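PDB 6F74: alcohol oxidase from Myceliophthora thermophila, which binds FAD as a VAO-type flavoprotein and probably oxidises an alcohol-type substrate with molecular oxygen as electron acceptor. Local coordinates for residues A[61-66]-A[94-99]; A[194-199]-A[276-281]; A[353-358]-A[457-462]. All coordinates share one frame; numbering follows the deposited sequence.

Interaction 1: A[61-66]-A[94-99]; sequences SPIAQS and DPIGRN. With FAD (flavin-adenine dinucleotide), chain I.
Two type I beta turns, Pro-62 to Gln-65 and Asp-94 to Gly-97, pack together just outside the FAD pocket, with Ile-63 of the first set against Ile-96 and Gly-97 of the second. Ile-63 CD1 lies 3.9 Å from Gly-97 CA and 4.4 Å from Ile-96 CG1. The same methyl meets Asp-94 tip to tip, but the modelled carbons sit closer than packing allows, and the fine detail of this approach is doubtful. Ile-96 answers from its own turn: CG1 stands between the backbone N and the carbonyl carbon (chi1 58°), and chi2, near anti at 164°, carries Ile-96 CD1 outward to 3.4 Å from Ser-61 O. No direct hydrogen bond crosses the contact; two waters do the polar work. One donates to both Ser-61 O and Asp-94 OD2, at 2.6 Å from the latter. The other accepts from Ser-61 N and donates to Asp-94 OD1. Asp-94 OD1 also accepts from Ile-96 N, 2.9 Å away, on its anti lone pair with a nearly straight 163° N-H to O angle, forming an Asx turn. Both carboxylate oxygens are thereby engaged, which should limit rotation of the group. At the far end of 94-99 the chain enters the pocket itself, where Asn-99 CB touches the flavin methyl C8M of FAD at 3.4 Å. Between these points Arg-98 NH1 bonds Gly-97 O, and its guanidinium makes salt bridges to Asp-166 and Glu-172. Around the contact, Ile-63 rests on Val-81 of helix 75-84 and Phe-90 of helix 88-93, Pro-95 touches Glu-172 and Trp-174 of strand 171-174, and the loop 61-66 leads from strand 57-59 into helix 75-84.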
# COMPACT_ATOMS: atom_id res chain seq x y z
N SER A 61 -8.09 14.11 -17.99
CA SER A 61 -9.37 13.65 -18.50
C SER A 61 -9.71 12.31 -17.86
O SER A 61 -8.83 11.46 -17.79
CB SER A 61 -9.38 13.51 -20.02
OG SER A 61 -8.46 14.27 -20.77
N PRO A 62 -10.96 12.13 -17.41
CA PRO A 62 -11.35 10.83 -16.84
C PRO A 62 -10.95 9.68 -17.74
O PRO A 62 -11.15 9.75 -18.94
CB PRO A 62 -12.88 10.91 -16.72
CG PRO A 62 -13.20 12.35 -16.70
CD PRO A 62 -12.06 13.11 -17.38
N ILE A 63 -10.36 8.65 -17.16
CA ILE A 63 -9.79 7.53 -17.94
C ILE A 63 -10.75 7.00 -18.97
O ILE A 63 -10.39 6.84 -20.14
CB ILE A 63 -9.29 6.42 -17.01
CG1 ILE A 63 -8.19 6.92 -16.06
CG2 ILE A 63 -8.71 5.26 -17.79
CD1 ILE A 63 -6.91 7.42 -16.70
N ALA A 64 -12.01 6.80 -18.55
CA ALA A 64 -13.03 6.23 -19.43
C ALA A 64 -14.02 7.23 -20.04
O ALA A 64 -15.18 6.84 -20.34
CB ALA A 64 -13.79 5.17 -18.65
N GLN A 65 -13.63 8.48 -20.25
CA GLN A 65 -14.57 9.49 -20.83
C GLN A 65 -15.07 9.18 -22.24
O GLN A 65 -16.16 9.59 -22.63
CB GLN A 65 -13.99 10.91 -20.79
CG GLN A 65 -12.68 11.09 -21.57
CD GLN A 65 -12.29 12.54 -21.74
OE1 GLN A 65 -12.78 13.44 -21.06
NE2 GLN A 65 -11.34 12.75 -22.60
N SER A 66 -14.27 8.43 -23.00
CA SER A 66 -14.66 7.99 -24.34
C SER A 66 -15.88 7.06 -24.39
O SER A 66 -16.46 6.89 -25.46
CB SER A 66 -13.47 7.33 -25.04
OG SER A 66 -13.14 6.08 -24.47
N ASP A 94 -1.29 6.82 -17.12
CA ASP A 94 -2.05 8.06 -17.16
C ASP A 94 -1.83 8.84 -15.85
O ASP A 94 -1.74 8.24 -14.77
CB ASP A 94 -3.53 7.71 -17.29
CG ASP A 94 -4.37 8.91 -17.63
OD1 ASP A 94 -4.58 9.78 -16.74
OD2 ASP A 94 -4.80 8.99 -18.80
N PRO A 95 -1.77 10.18 -15.91
CA PRO A 95 -1.59 10.99 -14.70
C PRO A 95 -2.64 10.82 -13.62
O PRO A 95 -2.33 11.04 -12.46
CB PRO A 95 -1.62 12.42 -15.23
CG PRO A 95 -2.12 12.37 -16.62
CD PRO A 95 -1.73 11.03 -17.12
N ILE A 96 -3.87 10.48 -13.99
CA ILE A 96 -4.91 10.18 -13.01
C ILE A 96 -5.42 8.72 -13.13
O ILE A 96 -6.55 8.39 -12.77
CB ILE A 96 -6.08 11.17 -13.04
CG1 ILE A 96 -6.70 11.21 -14.43
CG2 ILE A 96 -5.57 12.56 -12.67
CD1 ILE A 96 -8.07 11.85 -14.45
N GLY A 97 -4.55 7.86 -13.62
CA GLY A 97 -4.82 6.43 -13.62
C GLY A 97 -4.60 5.89 -12.22
O GLY A 97 -3.59 6.22 -11.57
N ARG A 98 -5.55 5.08 -11.76
CA ARG A 98 -5.56 4.56 -10.42
C ARG A 98 -5.73 3.04 -10.39
O ARG A 98 -6.69 2.50 -10.93
CB ARG A 98 -6.71 5.20 -9.65
CG ARG A 98 -6.52 6.71 -9.46
CD ARG A 98 -5.53 7.01 -8.37
NE ARG A 98 -5.28 8.44 -8.24
CZ ARG A 98 -4.46 9.17 -9.01
NH1 ARG A 98 -3.80 8.62 -10.02
NH2 ARG A 98 -4.35 10.49 -8.81
N ASN A 99 -4.76 2.35 -9.79
CA ASN A 99 -4.87 0.90 -9.66
C ASN A 99 -6.11 0.51 -8.82
O ASN A 99 -6.89 -0.33 -9.21
CB ASN A 99 -3.62 0.35 -8.99
CG ASN A 99 -2.54 -0.00 -9.97
OD1 ASN A 99 -2.17 -1.15 -10.05
ND2 ASN A 99 -2.04 0.98 -10.72
PA FAD I . 0.87 6.89 -4.85
O1A FAD I . -0.64 6.75 -5.03
O2A FAD I . 1.62 7.49 -5.99
O5B FAD I . 1.11 7.72 -3.53
C5B FAD I . 0.70 7.20 -2.30
C4B FAD I . 0.76 8.29 -1.25
O4B FAD I . 2.12 8.66 -1.13
C3B FAD I . 0.02 9.57 -1.57
O3B FAD I . -0.35 10.17 -0.33
C2B FAD I . 1.07 10.46 -2.20
O2B FAD I . 0.90 11.86 -1.97
C1B FAD I . 2.32 10.03 -1.48
N9A FAD I . 3.57 10.11 -2.24
C8A FAD I . 3.93 9.36 -3.29
N7A FAD I . 5.16 9.68 -3.72
C5A FAD I . 5.60 10.66 -2.92
C6A FAD I . 6.84 11.43 -2.85
N6A FAD I . 7.80 11.14 -3.76
N1A FAD I . 6.93 12.38 -1.88
C2A FAD I . 5.91 12.60 -1.01
N3A FAD I . 4.75 11.91 -1.01
C4A FAD I . 4.55 10.94 -1.94
N1 FAD I . 2.06 -2.50 -0.25
C2 FAD I . 2.81 -3.38 0.44
O2 FAD I . 3.21 -3.07 1.59
N3 FAD I . 3.16 -4.58 -0.07
C4 FAD I . 2.77 -4.98 -1.29
O4 FAD I . 3.09 -6.10 -1.76
C4X FAD I . 1.93 -4.08 -2.11
N5 FAD I . 1.49 -4.43 -3.33
C5X FAD I . 0.73 -3.58 -4.06
C6 FAD I . 0.31 -3.96 -5.33
C7 FAD I . -0.46 -3.12 -6.12
C7M FAD I . -0.85 -3.69 -7.46
C8 FAD I . -0.83 -1.77 -5.61
C8M FAD I . -1.62 -0.76 -6.43
C9 FAD I . -0.43 -1.40 -4.33
C9A FAD I . 0.35 -2.24 -3.52
N10 FAD I . 0.80 -1.88 -2.22
C10 FAD I . 1.59 -2.79 -1.49
C1' FAD I . 0.41 -0.62 -1.56
C2' FAD I . 1.34 0.55 -1.57
O2' FAD I . 2.29 0.35 -0.52
C3' FAD I . 0.56 1.83 -1.26
O3' FAD I . -0.59 1.96 -2.12
C4' FAD I . 1.43 3.07 -1.38
O4' FAD I . 0.65 4.23 -1.07
C5' FAD I . 2.04 3.19 -2.76
O5' FAD I . 2.86 4.34 -2.85
P FAD I . 2.96 4.96 -4.30
O1P FAD I . 3.28 3.87 -5.29
O2P FAD I . 3.85 6.15 -4.19
O3P FAD I . 1.42 5.40 -4.52
O HOH W 1 -7.18 9.67 -19.65
O HOH W 2 -5.67 12.64 -17.62

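Interaction 2: A[194-199]-A[276-281]; sequences CTKSGW and NHCENS
Cys-194 holds SG anti to its backbone N (chi1 -170°), and Cys-278 holds its own anti to the carbonyl carbon (chi1 -65°). Each sulfur points to the other, and Cys-194 SG and Cys-278 SG are bonded at 2.0 Å in a right-handed disulfide with a chi3 of 80°. Lys-196 bends at chi2 and lays its aliphatic chain alongside the bridge, CD 3.8 Å from Cys-278 SG. His-277 packs against the turn Thr-195 to Gly-198: Ser-197 CA sits over the centre of its ring, and Ser-197 CB makes a CH-pi contact on that face, 3.5 Å from His-277 CE1. An alanine in place of His-277 would probably leave Ser-197 without its ring and open a gap beside Phe-284, which meets the imidazole edge-to-face. Asn-276 ND2 touches Cys-194 CB at 3.5 Å, yet its polar partners are Asn-192 and Glu-262, while Asn-276 OD1 accepts from Cys-278 N to form an Asx turn. Ser-197 OG takes Trp-199 N in an ST turn. The disulfide thus staples the loop joining antiparallel strands 179-185 and 203-208 to the loop between strand 272-276 and helix 281-287, in the PCMH-type FAD-binding domain, a family to which 194-199 is assigned.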
# COMPACT_ATOMS: atom_id res chain seq x y z
N CYS A 194 26.99 11.05 7.34
CA CYS A 194 26.45 10.59 8.60
C CYS A 194 26.85 9.15 8.89
O CYS A 194 26.71 8.27 8.01
CB CYS A 194 24.93 10.72 8.61
SG CYS A 194 24.17 10.45 10.21
N THR A 195 27.34 8.93 10.12
CA THR A 195 27.78 7.62 10.60
C THR A 195 26.84 7.00 11.62
O THR A 195 26.96 5.79 11.99
CB THR A 195 29.20 7.71 11.17
OG1 THR A 195 29.36 8.94 11.91
CG2 THR A 195 30.24 7.70 10.03
N LYS A 196 25.85 7.79 12.05
CA LYS A 196 24.98 7.39 13.15
C LYS A 196 23.95 6.32 12.80
O LYS A 196 23.33 5.78 13.72
CB LYS A 196 24.24 8.64 13.67
CG LYS A 196 25.08 9.59 14.46
CD LYS A 196 26.48 9.92 13.99
CE LYS A 196 26.89 11.20 14.67
NZ LYS A 196 28.26 11.61 14.23
N SER A 197 23.76 5.99 11.52
CA SER A 197 23.00 4.78 11.18
C SER A 197 23.64 3.52 11.69
O SER A 197 22.92 2.51 11.91
CB SER A 197 22.84 4.64 9.67
OG SER A 197 24.08 4.30 9.06
N GLY A 198 24.97 3.52 11.80
CA GLY A 198 25.72 2.34 12.18
C GLY A 198 25.83 1.33 11.04
O GLY A 198 26.27 0.19 11.25
N TRP A 199 25.42 1.73 9.82
CA TRP A 199 25.30 0.82 8.70
C TRP A 199 26.52 0.97 7.81
O TRP A 199 26.71 2.02 7.20
CB TRP A 199 24.03 1.11 7.90
CG TRP A 199 23.83 0.18 6.72
CD1 TRP A 199 23.98 0.49 5.39
CD2 TRP A 199 23.45 -1.20 6.77
NE1 TRP A 199 23.72 -0.62 4.61
CE2 TRP A 199 23.39 -1.66 5.43
CE3 TRP A 199 23.16 -2.09 7.82
CZ2 TRP A 199 23.04 -2.98 5.11
CZ3 TRP A 199 22.82 -3.41 7.50
CH2 TRP A 199 22.80 -3.84 6.16
N ASN A 276 18.23 12.52 7.67
CA ASN A 276 18.82 11.27 8.13
C ASN A 276 19.10 11.33 9.65
O ASN A 276 18.60 12.24 10.34
CB ASN A 276 20.03 10.85 7.24
CG ASN A 276 21.26 11.71 7.40
OD1 ASN A 276 21.35 12.55 8.29
ND2 ASN A 276 22.24 11.50 6.52
N HIS A 277 19.92 10.41 10.14
CA HIS A 277 20.19 10.29 11.57
C HIS A 277 20.88 11.54 12.12
O HIS A 277 20.72 11.86 13.31
CB HIS A 277 21.02 9.02 11.86
CG HIS A 277 20.40 7.76 11.33
ND1 HIS A 277 20.39 7.43 9.99
CD2 HIS A 277 19.76 6.75 11.96
CE1 HIS A 277 19.75 6.29 9.81
NE2 HIS A 277 19.36 5.85 11.00
N CYS A 278 21.62 12.24 11.26
CA CYS A 278 22.41 13.41 11.64
C CYS A 278 21.74 14.73 11.34
O CYS A 278 22.19 15.77 11.83
CB CYS A 278 23.75 13.39 10.90
SG CYS A 278 24.80 12.01 11.36
N GLU A 279 20.70 14.74 10.51
CA GLU A 279 20.16 16.01 10.01
C GLU A 279 18.66 15.92 9.82
O GLU A 279 18.14 14.98 9.25
CB GLU A 279 20.88 16.40 8.73
CG GLU A 279 20.67 17.85 8.33
CD GLU A 279 21.51 18.25 7.10
OE1 GLU A 279 22.43 17.47 6.70
OE2 GLU A 279 21.19 19.28 6.46
N ASN A 280 17.96 16.91 10.34
CA ASN A 280 16.50 16.93 10.39
C ASN A 280 15.95 15.56 10.81
O ASN A 280 15.08 15.00 10.14
CB ASN A 280 15.94 17.40 9.04
CG ASN A 280 16.45 18.80 8.64
OD1 ASN A 280 17.06 18.97 7.58
ND2 ASN A 280 16.19 19.80 9.48
N SER A 281 16.49 15.02 11.90
CA SER A 281 16.18 13.67 12.34
C SER A 281 14.68 13.47 12.71
O SER A 281 14.17 12.35 12.65
CB SER A 281 17.07 13.27 13.52
OG SER A 281 16.80 14.07 14.67

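Interaction 3: A[353-358]-A[457-462]; sequences GFWFRS and VVAGKP
Trp-355 turns the edge of its six-membered ring to the end of helix 448-458. Ala-459 CB lies in the ring plane at that edge, 3.7 Å from Trp-355 CZ3, and Val-458 crosses the indole at about a right angle, CG2 3.9 Å from Trp-355 CZ2. Arg-357 faces the loop after the helix. Bends at chi2 and chi3 (-138° and -83°) set its CD and NE; two nitrogens then grip one carbonyl oxygen side-on, Arg-357 NE at 3.1 Å and NH2 at 3.2 Å from Gly-460 O, reaching it from opposite faces of the carbonyl plane. Pro-462 CG lies over one face of the guanidinium, 3.9 Å from Arg-357 NE. The charge has its main partner in Glu-456, a salt bridge that would further fix the group's rotation. Ser-358 OG then bonds Pro-462 O at 3.0 Å from above the carbonyl plane. The contact joins the end of strand 349-356, flanked by strands 370-378 and 467-472 in a seven-stranded antiparallel sheet, to the loop leaving helix 448-458; Leu-331 of helix 328-346 touches Trp-355, Arg-357 and Ala-459, and helix 512-533 packs on Val-457 and Val-458.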
# COMPACT_ATOMS: atom_id res chain seq x y z
N GLY A 353 -0.97 -15.66 3.04
CA GLY A 353 -2.05 -16.64 3.02
C GLY A 353 -3.37 -15.98 2.69
O GLY A 353 -3.58 -14.81 3.02
N PHE A 354 -4.25 -16.76 2.05
CA PHE A 354 -5.47 -16.27 1.44
C PHE A 354 -6.56 -17.28 1.71
O PHE A 354 -6.32 -18.46 1.56
CB PHE A 354 -5.31 -16.16 -0.10
CG PHE A 354 -4.24 -15.20 -0.53
CD1 PHE A 354 -2.90 -15.60 -0.58
CD2 PHE A 354 -4.56 -13.90 -0.87
CE1 PHE A 354 -1.90 -14.70 -0.98
CE2 PHE A 354 -3.56 -13.00 -1.28
CZ PHE A 354 -2.23 -13.41 -1.33
N TRP A 355 -7.76 -16.83 2.06
CA TRP A 355 -8.82 -17.78 2.35
C TRP A 355 -10.20 -17.17 2.18
O TRP A 355 -10.38 -15.94 2.24
CB TRP A 355 -8.65 -18.40 3.75
CG TRP A 355 -8.78 -17.46 4.95
CD1 TRP A 355 -7.79 -16.79 5.56
CD2 TRP A 355 -9.98 -17.17 5.71
NE1 TRP A 355 -8.28 -16.05 6.63
CE2 TRP A 355 -9.62 -16.29 6.75
CE3 TRP A 355 -11.31 -17.57 5.59
CZ2 TRP A 355 -10.55 -15.78 7.65
CZ3 TRP A 355 -12.24 -17.06 6.50
CH2 TRP A 355 -11.86 -16.18 7.51
N PHE A 356 -11.16 -18.07 1.99
CA PHE A 356 -12.53 -17.72 1.66
C PHE A 356 -13.43 -18.72 2.33
O PHE A 356 -13.23 -19.94 2.18
CB PHE A 356 -12.79 -17.79 0.14
CG PHE A 356 -12.15 -16.69 -0.63
CD1 PHE A 356 -12.81 -15.48 -0.79
CD2 PHE A 356 -10.88 -16.86 -1.19
CE1 PHE A 356 -12.19 -14.44 -1.48
CE2 PHE A 356 -10.28 -15.82 -1.87
CZ PHE A 356 -10.93 -14.61 -2.03
N ARG A 357 -14.43 -18.23 3.03
CA ARG A 357 -15.53 -19.08 3.49
C ARG A 357 -16.38 -19.58 2.34
O ARG A 357 -16.84 -20.70 2.33
CB ARG A 357 -16.44 -18.32 4.44
CG ARG A 357 -17.28 -19.31 5.24
CD ARG A 357 -18.75 -18.96 5.42
NE ARG A 357 -18.92 -18.04 6.52
CZ ARG A 357 -19.20 -18.37 7.77
NH1 ARG A 357 -19.39 -19.62 8.16
NH2 ARG A 357 -19.30 -17.36 8.65
N SER A 358 -16.58 -18.71 1.37
CA SER A 358 -17.28 -19.07 0.13
C SER A 358 -16.70 -18.22 -0.97
O SER A 358 -16.35 -17.06 -0.72
CB SER A 358 -18.77 -18.77 0.28
OG SER A 358 -18.95 -17.37 0.30
N VAL A 457 -16.63 -14.17 12.29
CA VAL A 457 -17.05 -12.84 11.82
C VAL A 457 -16.36 -12.36 10.53
O VAL A 457 -17.04 -11.93 9.61
CB VAL A 457 -16.90 -11.75 12.91
CG1 VAL A 457 -17.28 -10.36 12.36
CG2 VAL A 457 -17.76 -12.08 14.11
N VAL A 458 -15.02 -12.39 10.48
CA VAL A 458 -14.31 -11.93 9.26
C VAL A 458 -14.52 -12.85 8.02
O VAL A 458 -14.38 -12.39 6.88
CB VAL A 458 -12.79 -11.62 9.47
CG1 VAL A 458 -12.60 -10.59 10.55
CG2 VAL A 458 -11.99 -12.87 9.76
N ALA A 459 -14.88 -14.12 8.24
CA ALA A 459 -15.30 -15.01 7.14
C ALA A 459 -16.47 -14.43 6.34
O ALA A 459 -16.67 -14.71 5.15
CB ALA A 459 -15.66 -16.38 7.70
N GLY A 460 -17.29 -13.64 7.02
CA GLY A 460 -18.36 -12.93 6.35
C GLY A 460 -19.56 -13.80 6.14
O GLY A 460 -19.58 -14.98 6.54
N LYS A 461 -20.53 -13.21 5.47
CA LYS A 461 -21.80 -13.84 5.20
C LYS A 461 -21.59 -14.74 3.97
O LYS A 461 -21.08 -14.29 2.93
CB LYS A 461 -22.86 -12.78 4.88
CG LYS A 461 -22.88 -11.54 5.80
CD LYS A 461 -24.26 -10.86 5.81
CE LYS A 461 -24.28 -9.74 6.84
NZ LYS A 461 -25.40 -8.77 6.63
N PRO A 462 -21.98 -16.02 4.07
CA PRO A 462 -21.82 -16.95 2.93
C PRO A 462 -22.34 -16.47 1.55
O PRO A 462 -21.92 -17.04 0.53
CB PRO A 462 -22.61 -18.17 3.38
CG PRO A 462 -22.41 -18.18 4.87
CD PRO A 462 -22.42 -16.72 5.29
O HOH W 3 -14.97 -15.75 3.54

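How the interactions relate
The three contacts are separate and follow one another along the chain, with none touching another. Interaction 1 is the one that reaches the cofactor, since its 94-99 segment runs into the FAD pocket through Asn-99. Interaction 2 is remote, its centre about 41 Å from that of interaction 1, and Asn-276 is still about 12 Å from the FAD-binding residue Val-297, side chain to side chain. Interaction 3 is away from the annotated sites, its nearest atoms about 15 Å from those of interaction 1; interactions 2 and 3 stand on opposite sides of the chain's centre, with centres about 45 Å apart. Interaction 3 joins a sheet strand to a helix end; interaction 2 ties two loops.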